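Local structure of geranyltranstransferase (Campylobacter jejuni, 3NPK) at residues E70-Y75 with A112-A117; S76-D81 with T104-V109; L119-A124 with K133-L138. The protein probably catalyses the chain-elongating condensation of geranyl diphosphate with isopentenyl diphosphate, giving farnesyl diphosphate and pyrophosphate in isoprenoid biosynthesis. All coordinates share one frame; numbering follows the deposited sequence.

Interaction 1: residues E70-Y75 with A112-A117. With PPV (pyrophosphate), chain C.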
# COMPACT_ATOMS: atom_id res chain seq x y z
N GLU A 70 10.57 1.06 6.61
CA GLU A 70 11.57 1.20 5.55
C GLU A 70 11.05 0.70 4.19
O GLU A 70 11.47 1.22 3.15
CB GLU A 70 12.89 0.53 5.96
CG GLU A 70 13.51 1.24 7.15
CD GLU A 70 14.01 2.67 6.86
OE1 GLU A 70 14.42 2.98 5.71
OE2 GLU A 70 14.02 3.49 7.80
N PHE A 71 10.11 -0.25 4.20
CA PHE A 71 9.47 -0.66 2.94
C PHE A 71 8.68 0.52 2.37
O PHE A 71 8.74 0.78 1.17
CB PHE A 71 8.53 -1.85 3.13
CG PHE A 71 9.21 -3.21 3.24
CD1 PHE A 71 10.60 -3.34 3.28
CD2 PHE A 71 8.45 -4.35 3.33
CE1 PHE A 71 11.19 -4.60 3.39
CE2 PHE A 71 9.02 -5.61 3.45
CZ PHE A 71 10.40 -5.73 3.47
N ILE A 72 7.91 1.20 3.22
CA ILE A 72 7.15 2.35 2.76
C ILE A 72 8.10 3.41 2.25
O ILE A 72 7.89 3.98 1.19
CB ILE A 72 6.32 2.98 3.91
CG1 ILE A 72 5.14 2.05 4.25
CG2 ILE A 72 5.87 4.43 3.57
CD1 ILE A 72 4.12 1.94 3.13
N HIS A 73 9.13 3.70 3.03
CA HIS A 73 10.05 4.75 2.64
C HIS A 73 10.72 4.42 1.30
O HIS A 73 10.81 5.28 0.40
CB HIS A 73 11.06 4.99 3.75
CG HIS A 73 12.03 6.08 3.44
ND1 HIS A 73 13.39 5.88 3.40
CD2 HIS A 73 11.82 7.37 3.11
CE1 HIS A 73 13.98 7.02 3.10
NE2 HIS A 73 13.05 7.94 2.90
N THR A 74 11.20 3.19 1.16
CA THR A 74 11.84 2.80 -0.09
C THR A 74 10.88 2.84 -1.28
O THR A 74 11.26 3.32 -2.36
CB THR A 74 12.51 1.41 0.05
OG1 THR A 74 13.61 1.53 0.96
CG2 THR A 74 13.03 0.89 -1.29
N TYR A 75 9.64 2.37 -1.10
CA TYR A 75 8.68 2.44 -2.21
C TYR A 75 8.51 3.90 -2.65
O TYR A 75 8.48 4.21 -3.84
CB TYR A 75 7.33 1.76 -1.88
CG TYR A 75 6.12 2.69 -1.86
CD1 TYR A 75 5.60 3.23 -3.04
CD2 TYR A 75 5.48 3.01 -0.66
CE1 TYR A 75 4.52 4.08 -3.02
CE2 TYR A 75 4.38 3.85 -0.63
CZ TYR A 75 3.91 4.39 -1.81
OH TYR A 75 2.83 5.24 -1.82
N ALA A 112 4.45 -3.14 -4.92
CA ALA A 112 4.69 -4.31 -4.08
C ALA A 112 5.15 -3.93 -2.68
O ALA A 112 4.68 -4.50 -1.70
CB ALA A 112 5.69 -5.25 -4.73
N LEU A 113 6.08 -2.99 -2.57
CA LEU A 113 6.64 -2.63 -1.27
C LEU A 113 5.62 -1.89 -0.40
O LEU A 113 5.61 -2.05 0.82
CB LEU A 113 7.94 -1.82 -1.42
CG LEU A 113 9.15 -2.62 -1.94
CD1 LEU A 113 10.37 -1.69 -2.11
CD2 LEU A 113 9.48 -3.83 -1.04
N ASN A 114 4.78 -1.06 -1.03
CA ASN A 114 3.70 -0.37 -0.33
C ASN A 114 2.82 -1.43 0.34
O ASN A 114 2.61 -1.42 1.55
CB ASN A 114 2.93 0.46 -1.37
CG ASN A 114 1.86 1.37 -0.78
OD1 ASN A 114 1.58 1.35 0.43
ND2 ASN A 114 1.26 2.20 -1.64
N THR A 115 2.32 -2.37 -0.46
CA THR A 115 1.44 -3.42 0.09
C THR A 115 2.18 -4.32 1.08
O THR A 115 1.62 -4.72 2.11
CB THR A 115 0.84 -4.24 -1.05
OG1 THR A 115 0.16 -3.36 -1.94
CG2 THR A 115 -0.15 -5.29 -0.53
N GLU A 116 3.43 -4.62 0.78
CA GLU A 116 4.18 -5.56 1.62
C GLU A 116 4.44 -5.00 3.02
O GLU A 116 4.58 -5.76 3.98
CB GLU A 116 5.49 -5.96 0.95
CG GLU A 116 6.11 -7.24 1.50
CD GLU A 116 5.38 -8.52 1.09
OE1 GLU A 116 4.35 -8.47 0.39
OE2 GLU A 116 5.86 -9.60 1.50
N ALA A 117 4.50 -3.68 3.14
CA ALA A 117 4.69 -3.07 4.45
C ALA A 117 3.56 -3.54 5.38
O ALA A 117 3.79 -3.85 6.56
CB ALA A 117 4.69 -1.55 4.35
O11 PPV C . 15.55 10.68 2.07
P1 PPV C . 16.62 10.01 3.13
O21 PPV C . 17.80 11.08 3.56
O31 PPV C . 15.93 9.58 4.35
OPP PPV C . 17.35 8.80 2.30
P2 PPV C . 17.81 7.31 2.81
O12 PPV C . 18.55 6.71 1.47
O22 PPV C . 16.51 6.38 3.10
O32 PPV C . 18.75 7.38 3.94
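Glu-70 O is held by one certain bond and one less certain one, both from Thr-74: the backbone N of Thr-74 grips Glu-70 O at 2.8 Å in the usual helical bond, and OG1 lies 3.1 Å from the same oxygen. That hydroxyl is also hydrogen-bonded to Arg-92, which in turn binds the pyrophosphate, so threonine suits a position where a helix meets the ligand shell; His-73, one residue earlier, belongs to the pocket itself. The rest of 70-75 turns to 112-117, an antiparallel neighbour (163°) whose axis comes within 8.0 Å. The small Ala-117 suits so close an approach: its CB nestles 3.6 Å from Ile-72 CG1 and also meets Phe-71 CB. Leu-113 packs beside it: its CD2 covers one face of the Phe-71 ring, CD1 reaches the Thr-74 methyl, and CB abuts Tyr-75 CB. Tyr-75 adopts a nearly eclipsed first torsion (117°), suggesting mild strain, and this lays its ring over Asn-114. Asn-114 CB sits 3.7 Å from the centroid of the Tyr-75 ring in a CH-pi contact, while the amide, with its CG 3.5 Å from Tyr-75 CE2, stacks almost flat on the ring, 8° from parallel. Asn-114 OD1 bonds Thr-115 of the second subunit, and ND2 makes a weak bond to Asp-111 O there. Both ends of the buried amide thus have partners across the dimer, which should fix its rotation. The chemistry implies an apolar helix-helix seam with no hydrogen bond of its own, in which Thr-74 turns to Arg-92 and Asn-114 to the second subunit.

Interaction 2: residues S76-D81 with T104-V109; sequences SLIHDD and TTAILV
His-79 NE2 donates to Ile-107 O at 2.8 Å, an almost straight bond (167°) that meets a carbonyl lone pair and lies in the imidazole plane. Along the same ring edge, CD2 faces Ala-106 O. Beside this polar link, Ile-78 packs through both of its branches: CG2, anti to the backbone N, presses 3.3 Å from Ala-106 O and lies 4.1 Å from Ala-106 CB, while CD1 reaches Val-109 CG1 at 3.8 Å, the two side chains roughly perpendicular. A branched chain suits this spot because one arm can cover small Ala-106 as the other extends to Val-109. In the second shell, Tyr-75 meets the imidazole edge-to-face, and ND1 is hydrogen-bonded to Asp-111 OD2 of the second subunit. With a carbonyl at one nitrogen and a carboxylate at the other, the ring may well be protonated. Asp-80 and Asp-81, with Asp-86, match the first aspartate-rich motif of polyprenyl synthases, which in relatives binds magnesium; Asp-81 forms a salt bridge to Arg-91. The two helices diverge here, their axes 8.9 Å apart at closest, with Leu-97 of helix 97-100 and Met-34 of helix 27-37 on Ile-78, and Arg-91 on strand 90-91.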
# COMPACT_ATOMS: atom_id res chain seq x y z
N SER A 76 8.47 4.81 -1.68
CA SER A 76 8.22 6.21 -2.01
C SER A 76 9.37 6.79 -2.82
O SER A 76 9.15 7.59 -3.73
CB SER A 76 7.94 7.04 -0.74
OG SER A 76 9.12 7.37 -0.03
N LEU A 77 10.59 6.37 -2.50
CA LEU A 77 11.75 6.85 -3.24
C LEU A 77 11.72 6.35 -4.68
O LEU A 77 12.04 7.10 -5.60
CB LEU A 77 13.05 6.40 -2.58
CG LEU A 77 13.27 6.86 -1.14
CD1 LEU A 77 14.63 6.44 -0.64
CD2 LEU A 77 13.08 8.38 -0.97
N ILE A 78 11.37 5.08 -4.86
CA ILE A 78 11.32 4.47 -6.18
C ILE A 78 10.28 5.19 -7.04
O ILE A 78 10.56 5.56 -8.20
CB ILE A 78 11.00 2.96 -6.09
CG1 ILE A 78 12.18 2.21 -5.44
CG2 ILE A 78 10.67 2.38 -7.47
CD1 ILE A 78 11.84 0.78 -4.97
N HIS A 79 9.09 5.44 -6.49
CA HIS A 79 8.09 6.19 -7.26
C HIS A 79 8.50 7.64 -7.50
O HIS A 79 8.32 8.15 -8.62
CB HIS A 79 6.69 6.07 -6.66
CG HIS A 79 6.03 4.76 -6.94
ND1 HIS A 79 4.70 4.51 -6.68
CD2 HIS A 79 6.51 3.62 -7.52
CE1 HIS A 79 4.39 3.28 -7.04
NE2 HIS A 79 5.48 2.71 -7.55
N ASP A 80 9.05 8.30 -6.49
CA ASP A 80 9.43 9.71 -6.64
C ASP A 80 10.52 9.88 -7.70
O ASP A 80 10.58 10.91 -8.37
CB ASP A 80 9.92 10.28 -5.32
CG ASP A 80 8.81 10.40 -4.28
OD1 ASP A 80 7.63 10.07 -4.57
OD2 ASP A 80 9.14 10.81 -3.15
N ASP A 81 11.36 8.85 -7.87
CA ASP A 81 12.47 8.91 -8.83
C ASP A 81 12.02 8.70 -10.28
O ASP A 81 12.80 8.95 -11.21
CB ASP A 81 13.55 7.88 -8.47
CG ASP A 81 14.39 8.29 -7.28
OD1 ASP A 81 14.35 9.49 -6.92
OD2 ASP A 81 15.08 7.43 -6.69
N THR A 104 8.04 0.00 -15.94
CA THR A 104 7.04 -0.92 -15.43
C THR A 104 7.53 -1.59 -14.15
O THR A 104 6.81 -1.65 -13.14
CB THR A 104 6.70 -2.00 -16.47
OG1 THR A 104 6.02 -1.39 -17.57
CG2 THR A 104 5.82 -3.08 -15.83
N THR A 105 8.76 -2.07 -14.17
CA THR A 105 9.33 -2.72 -12.99
C THR A 105 9.41 -1.76 -11.81
O THR A 105 9.08 -2.12 -10.68
CB THR A 105 10.72 -3.29 -13.31
OG1 THR A 105 10.59 -4.28 -14.34
CG2 THR A 105 11.38 -3.95 -12.09
N ALA A 106 9.85 -0.53 -12.06
CA ALA A 106 9.94 0.46 -10.98
C ALA A 106 8.55 0.72 -10.37
O ALA A 106 8.38 0.75 -9.13
CB ALA A 106 10.57 1.76 -11.49
N ILE A 107 7.56 0.91 -11.24
CA ILE A 107 6.20 1.16 -10.73
C ILE A 107 5.74 -0.02 -9.87
O ILE A 107 5.29 0.15 -8.72
CB ILE A 107 5.20 1.39 -11.86
CG1 ILE A 107 5.51 2.70 -12.58
CG2 ILE A 107 3.76 1.42 -11.29
CD1 ILE A 107 4.92 2.77 -13.98
N LEU A 108 5.86 -1.23 -10.42
CA LEU A 108 5.34 -2.42 -9.72
C LEU A 108 6.13 -2.80 -8.47
O LEU A 108 5.54 -3.29 -7.50
CB LEU A 108 5.27 -3.61 -10.68
CG LEU A 108 4.30 -3.43 -11.85
CD1 LEU A 108 4.37 -4.65 -12.79
CD2 LEU A 108 2.87 -3.19 -11.33
N VAL A 109 7.45 -2.62 -8.48
CA VAL A 109 8.22 -2.86 -7.27
C VAL A 109 7.75 -1.89 -6.16
O VAL A 109 7.56 -2.31 -5.02
CB VAL A 109 9.75 -2.73 -7.48
CG1 VAL A 109 10.47 -2.59 -6.13
CG2 VAL A 109 10.30 -3.94 -8.26

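Interaction 3: residues L119-A124 with K133-L138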
# COMPACT_ATOMS: atom_id res chain seq x y z
N LEU A 119 1.64 -6.32 4.92
CA LEU A 119 1.78 -7.75 5.17
C LEU A 119 2.76 -8.00 6.32
O LEU A 119 2.48 -8.76 7.24
CB LEU A 119 2.23 -8.50 3.91
CG LEU A 119 2.24 -10.03 4.01
CD1 LEU A 119 0.84 -10.56 4.34
CD2 LEU A 119 2.73 -10.62 2.70
N VAL A 120 3.92 -7.35 6.26
CA VAL A 120 4.94 -7.53 7.29
C VAL A 120 4.42 -7.06 8.64
O VAL A 120 4.60 -7.74 9.66
CB VAL A 120 6.25 -6.80 6.91
CG1 VAL A 120 7.18 -6.68 8.13
CG2 VAL A 120 6.93 -7.53 5.76
N LEU A 121 3.76 -5.91 8.67
CA LEU A 121 3.26 -5.40 9.94
C LEU A 121 2.23 -6.37 10.53
O LEU A 121 2.24 -6.66 11.74
CB LEU A 121 2.61 -4.03 9.73
CG LEU A 121 3.09 -2.91 10.62
CD1 LEU A 121 2.33 -1.60 10.30
CD2 LEU A 121 2.99 -3.34 12.06
N SER A 122 1.35 -6.88 9.68
CA SER A 122 0.27 -7.74 10.16
C SER A 122 0.78 -9.07 10.70
O SER A 122 0.10 -9.72 11.50
CB SER A 122 -0.78 -7.95 9.07
OG SER A 122 -0.32 -8.78 8.02
N HIS A 123 1.97 -9.47 10.26
CA HIS A 123 2.61 -10.71 10.73
C HIS A 123 3.60 -10.54 11.89
O HIS A 123 4.19 -11.53 12.36
CB HIS A 123 3.28 -11.43 9.55
CG HIS A 123 2.32 -12.26 8.75
ND1 HIS A 123 1.69 -11.80 7.61
CD2 HIS A 123 1.90 -13.53 8.94
CE1 HIS A 123 0.92 -12.77 7.13
NE2 HIS A 123 1.02 -13.82 7.92
N ALA A 124 3.75 -9.32 12.40
CA ALA A 124 4.66 -9.10 13.52
C ALA A 124 4.22 -9.90 14.75
O ALA A 124 3.02 -10.17 14.95
CB ALA A 124 4.74 -7.63 13.87
N LYS A 133 -3.34 -0.79 15.80
CA LYS A 133 -2.92 0.60 16.04
C LYS A 133 -1.77 0.99 15.12
O LYS A 133 -1.78 2.08 14.55
CB LYS A 133 -2.54 0.83 17.49
CG LYS A 133 -3.76 0.80 18.39
CD LYS A 133 -3.46 1.19 19.81
CE LYS A 133 -4.74 1.13 20.64
NZ LYS A 133 -5.33 -0.24 20.65
N LEU A 134 -0.78 0.11 15.00
CA LEU A 134 0.38 0.40 14.15
C LEU A 134 -0.01 0.57 12.69
O LEU A 134 0.53 1.43 12.00
CB LEU A 134 1.42 -0.72 14.27
CG LEU A 134 2.08 -0.87 15.65
CD1 LEU A 134 2.91 -2.14 15.71
CD2 LEU A 134 2.94 0.35 15.95
N ILE A 135 -0.92 -0.28 12.21
CA ILE A 135 -1.39 -0.18 10.82
C ILE A 135 -2.15 1.13 10.59
O ILE A 135 -1.97 1.78 9.56
CB ILE A 135 -2.21 -1.41 10.45
CG1 ILE A 135 -1.26 -2.62 10.38
CG2 ILE A 135 -2.96 -1.18 9.13
CD1 ILE A 135 -1.96 -3.96 10.41
N LYS A 136 -2.98 1.53 11.56
CA LYS A 136 -3.66 2.82 11.46
C LYS A 136 -2.65 3.95 11.37
O LYS A 136 -2.81 4.86 10.55
CB LYS A 136 -4.58 3.07 12.67
CG LYS A 136 -5.79 2.17 12.72
CD LYS A 136 -6.59 2.40 14.01
CE LYS A 136 -7.91 1.65 13.96
NZ LYS A 136 -8.69 1.82 15.22
N THR A 137 -1.62 3.91 12.20
CA THR A 137 -0.63 4.99 12.20
C THR A 137 0.15 5.03 10.89
O THR A 137 0.36 6.10 10.29
CB THR A 137 0.32 4.85 13.40
OG1 THR A 137 -0.46 4.93 14.60
CG2 THR A 137 1.37 5.97 13.40
N LEU A 138 0.58 3.86 10.43
CA LEU A 138 1.36 3.84 9.20
C LEU A 138 0.53 4.25 7.99
O LEU A 138 0.98 5.04 7.16
CB LEU A 138 1.97 2.47 8.96
CG LEU A 138 2.97 2.39 7.80
CD1 LEU A 138 4.16 3.32 8.03
CD2 LEU A 138 3.45 0.93 7.66
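Leu-121 leaves its helix with a first torsion of -127°, well off the staggered values, and an extended second one, so that its two methyls fork toward 133-138. Leu-138 answers with CG anti to the backbone N (-172°), which sends CD2 to the fork, and Ile-135 swings CG1 beside its own backbone N and across to Leu-121. The setting is an antiparallel alpha-alpha hairpin of the all-alpha isoprenoid synthase fold: helix 103-122 ends here, and after a short connection helix 128-142 packs back against it.

One leucine carries most of the contact. Leu-121 CD1 is wedged between Ile-135 CG1 at 3.7 Å and Leu-138 CD2 at 3.8 Å, while Leu-121 CD2 rests on Leu-134 CB, also at 3.8 Å, and meets Leu-134 CD1. Leu-134 lies roughly perpendicular to Leu-121, while Ile-135 runs alongside it, pointing the other way. Leucine suits the place because its forked end can meet several neighbours at once, and the surrounding aliphatic chains bury it without polar demands. Outside the pair, Leu-134 and Leu-138 also touch Met-185 of helix 164-189, joining this corner to the wider bundle. Ser-122 only brushes Ile-135 and packs on Lys-136 of the second subunit.

The helix end is tied off by polar groups. Lys-131 NZ bonds to the carbonyl oxygens of Ser-122 and Ala-124, fastening the turn to the next helix. One oxygen, Leu-119 O, receives three donors: the backbone N of His-123 at 3.1 Å, the hydroxyl OG of Ser-122 at 2.9 Å, and His-123 ND1 at 3.2 Å, the last two approaching from above the carbonyl plane.

Interactions 1 and 2 are successive parts of one antiparallel pairing between helix 59-80 and helix 103-122; interaction 2 is nested along the chain inside the loop that interaction 1 closes, their centres are 10 Å apart, and they touch through Leu-113 CD1 and Ile-78 CD1. Interaction 3 follows in series, joining the end of helix 103-122 to helix 128-142; its centre lies 12 Å from that of interaction 1, which it touches, and 22 Å from that of interaction 2. Helix 103-122 is thus common to all three, and each contact also reaches the second subunit. Interaction 1 holds pocket residue His-73 on one helix and dimer-interface residue Asn-114 on the other, so this helix pair lies between pocket and interface.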